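Long-range contact in cGAS/DncV-like nucleotidyltransferase in E. coli homolog (Elizabethkingia meningoseptica ATCC 13253 = NBRC 12535, PDB 6E0M), which synthesizes cyclic nucleotides in response to phage infection, which act as second messengers in a CBASS antiviral defence system: residues S12-T17 and M192-K197. Residues are numbered along the deposited sequence; the frame is centred on the assembly and turned at random.
Sequences SRPVST and MVRILK. With DPO (diphosphate), chain B.
R194 reaches from helix 188-205 to the loop that follows helix 5-11, where the P14 ring lies over one face of the R194 guanidinium, P14 CD 3.6 Å from R194 NH1 and offset toward the rim. The chain is extended from CG to NE (chi2 -176°), which carries the charged end past S12 and on to the diphosphate. R194 CD passes 3.2 Å from S12 O. The same carbonyl oxygen then accepts a hydrogen bond of 2.8 Å from R194 NH1, lying close to the guanidinium plane with the donor almost in line with the C=O bond (166°). R194 NH1 also donates to DPO O5 (2.9 Å). R194 NH2 donates to DPO O7 at 3.1 Å, almost straight (178°), so two nitrogens grip one phosphate. R194 NE is hydrogen-bonded to N53 O, which helps fix the rotation of the group. P14 CG meets the ligand itself, 3.6 Å from DPO O2. Beside this, S12 CB rests on I195 CG1 at 3.9 Å, while S12 OG is hydrogen-bonded to I9 O, in the preceding helix 5-11. R191, R187 and N53 also bind the diphosphate. Diphosphate is the by-product of nucleotidyl transfer, so an arginine held by loop carbonyls and paired with phosphate oxygens is consistent with a site that stabilises the anionic phosphates of a nucleotide or its leaving group.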
loop_
_atom_site.group_PDB
_atom_site.type_symbol
_atom_site.label_atom_id
_atom_site.label_comp_id
_atom_site.label_asym_id
_atom_site.label_seq_id
_atom_site.Cartn_x
_atom_site.Cartn_y
_atom_site.Cartn_z
ATOM N N SER A 12 0.859 16.734 -4.151
ATOM C CA SER A 12 0.235 15.654 -4.895
ATOM C C SER A 12 1.225 14.845 -5.722
ATOM O O SER A 12 0.817 13.847 -6.323
ATOM C CB SER A 12 -0.842 16.231 -5.830
ATOM O OG SER A 12 -0.223 16.834 -6.954
ATOM N N ARG A 13 2.481 15.246 -5.786
ATOM C CA ARG A 13 3.455 14.590 -6.653
ATOM C C ARG A 13 4.094 13.405 -5.943
ATOM O O ARG A 13 4.340 13.463 -4.729
ATOM C CB ARG A 13 4.559 15.557 -7.084
ATOM C CG ARG A 13 4.058 16.783 -7.858
ATOM C CD ARG A 13 5.172 17.805 -8.015
ATOM N NE ARG A 13 4.682 19.085 -8.539
ATOM C CZ ARG A 13 4.551 19.365 -9.833
ATOM N NH1 ARG A 13 4.872 18.455 -10.750
ATOM N NH2 ARG A 13 4.100 20.555 -10.209
ATOM N N PRO A 14 4.373 12.335 -6.677
ATOM C CA PRO A 14 5.143 11.236 -6.077
ATOM C C PRO A 14 6.548 11.711 -5.758
ATOM O O PRO A 14 7.127 12.528 -6.479
ATOM C CB PRO A 14 5.131 10.145 -7.151
ATOM C CG PRO A 14 4.780 10.829 -8.413
ATOM C CD PRO A 14 4.087 12.131 -8.106
ATOM N N VAL A 15 7.081 11.233 -4.635
ATOM C CA VAL A 15 8.427 11.607 -4.212
ATOM C C VAL A 15 9.358 10.446 -4.554
ATOM O O VAL A 15 10.067 10.488 -5.565
ATOM C CB VAL A 15 8.453 11.989 -2.724
ATOM C CG1 VAL A 15 9.843 12.449 -2.321
ATOM C CG2 VAL A 15 7.430 13.101 -2.466
ATOM N N SER A 16 9.352 9.397 -3.752
ATOM C CA SER A 16 10.115 8.198 -4.089
ATOM C C SER A 16 9.394 7.390 -5.163
ATOM O O SER A 16 8.185 7.185 -5.083
ATOM C CB SER A 16 10.297 7.317 -2.861
ATOM O OG SER A 16 11.019 7.962 -1.846
ATOM N N THR A 17 10.137 6.905 -6.152
ATOM C CA THR A 17 9.541 6.066 -7.177
ATOM C C THR A 17 10.515 4.972 -7.597
ATOM O O THR A 17 11.698 4.977 -7.250
ATOM C CB THR A 17 9.144 6.853 -8.433
ATOM O OG1 THR A 17 10.341 7.210 -9.142
ATOM C CG2 THR A 17 8.360 8.095 -8.063
ATOM N N MET A 192 -4.879 12.895 -5.045
ATOM C CA MET A 192 -5.585 13.154 -3.791
ATOM C C MET A 192 -5.143 12.195 -2.703
ATOM O O MET A 192 -5.017 12.593 -1.541
ATOM C CB MET A 192 -7.103 13.072 -3.985
ATOM C CG MET A 192 -7.628 14.146 -4.930
ATOM S SD MET A 192 -7.459 15.794 -4.159
ATOM C CE MET A 192 -6.696 16.709 -5.515
ATOM N N VAL A 193 -4.900 10.933 -3.048
ATOM C CA VAL A 193 -4.331 10.013 -2.065
ATOM C C VAL A 193 -3.034 10.586 -1.511
ATOM O O VAL A 193 -2.794 10.581 -0.296
ATOM C CB VAL A 193 -4.123 8.624 -2.684
ATOM C CG1 VAL A 193 -3.243 7.746 -1.800
ATOM C CG2 VAL A 193 -5.467 7.948 -2.906
ATOM N N ARG A 194 -2.154 11.051 -2.402
ATOM C CA ARG A 194 -0.858 11.555 -1.949
ATOM C C ARG A 194 -1.015 12.763 -1.036
ATOM O O ARG A 194 -0.336 12.855 -0.006
ATOM C CB ARG A 194 0.032 11.874 -3.155
ATOM C CG ARG A 194 0.478 10.629 -3.923
ATOM C CD ARG A 194 1.422 10.940 -5.054
ATOM N NE ARG A 194 1.357 9.959 -6.124
ATOM C CZ ARG A 194 0.962 10.209 -7.368
ATOM N NH1 ARG A 194 0.550 11.415 -7.727
ATOM N NH2 ARG A 194 0.933 9.231 -8.244
ATOM N N ILE A 195 -1.900 13.702 -1.390
ATOM C CA ILE A 195 -2.135 14.856 -0.518
ATOM C C ILE A 195 -2.580 14.403 0.872
ATOM O O ILE A 195 -2.096 14.901 1.900
ATOM C CB ILE A 195 -3.172 15.804 -1.142
ATOM C CG1 ILE A 195 -2.590 16.498 -2.372
ATOM C CG2 ILE A 195 -3.645 16.821 -0.108
ATOM C CD1 ILE A 195 -3.645 17.178 -3.227
ATOM N N LEU A 196 -3.534 13.475 0.927
ATOM C CA LEU A 196 -4.023 13.017 2.218
ATOM C C LEU A 196 -2.960 12.255 2.990
ATOM O O LEU A 196 -2.935 12.325 4.224
ATOM C CB LEU A 196 -5.275 12.178 2.026
ATOM C CG LEU A 196 -6.514 12.972 1.605
ATOM C CD1 LEU A 196 -7.659 11.985 1.275
ATOM C CD2 LEU A 196 -6.956 13.956 2.657
ATOM N N LYS A 197 -2.060 11.547 2.301
ATOM C CA LYS A 197 -0.932 10.915 2.993
ATOM C C LYS A 197 -0.003 11.970 3.580
ATOM O O LYS A 197 0.513 11.806 4.691
ATOM C CB LYS A 197 -0.161 9.992 2.043
ATOM C CG LYS A 197 -0.913 8.697 1.731
ATOM C CD LYS A 197 -0.176 7.780 0.792
ATOM C CE LYS A 197 1.083 7.213 1.426
ATOM N NZ LYS A 197 1.675 6.118 0.608
HETATM P P1 DPO B . 3.609 10.430 -12.421
HETATM O O1 DPO B . 4.200 11.760 -12.822
HETATM O O2 DPO B . 4.672 9.535 -11.805
HETATM O O3 DPO B . 3.002 9.739 -13.631
HETATM O O4 DPO B . 2.442 10.638 -11.277
HETATM P P2 DPO B . 0.872 11.047 -11.500
HETATM O O5 DPO B . 0.581 12.139 -10.487
HETATM O O6 DPO B . 0.634 11.523 -12.920
HETATM O O7 DPO B . 0.095 9.763 -11.188
#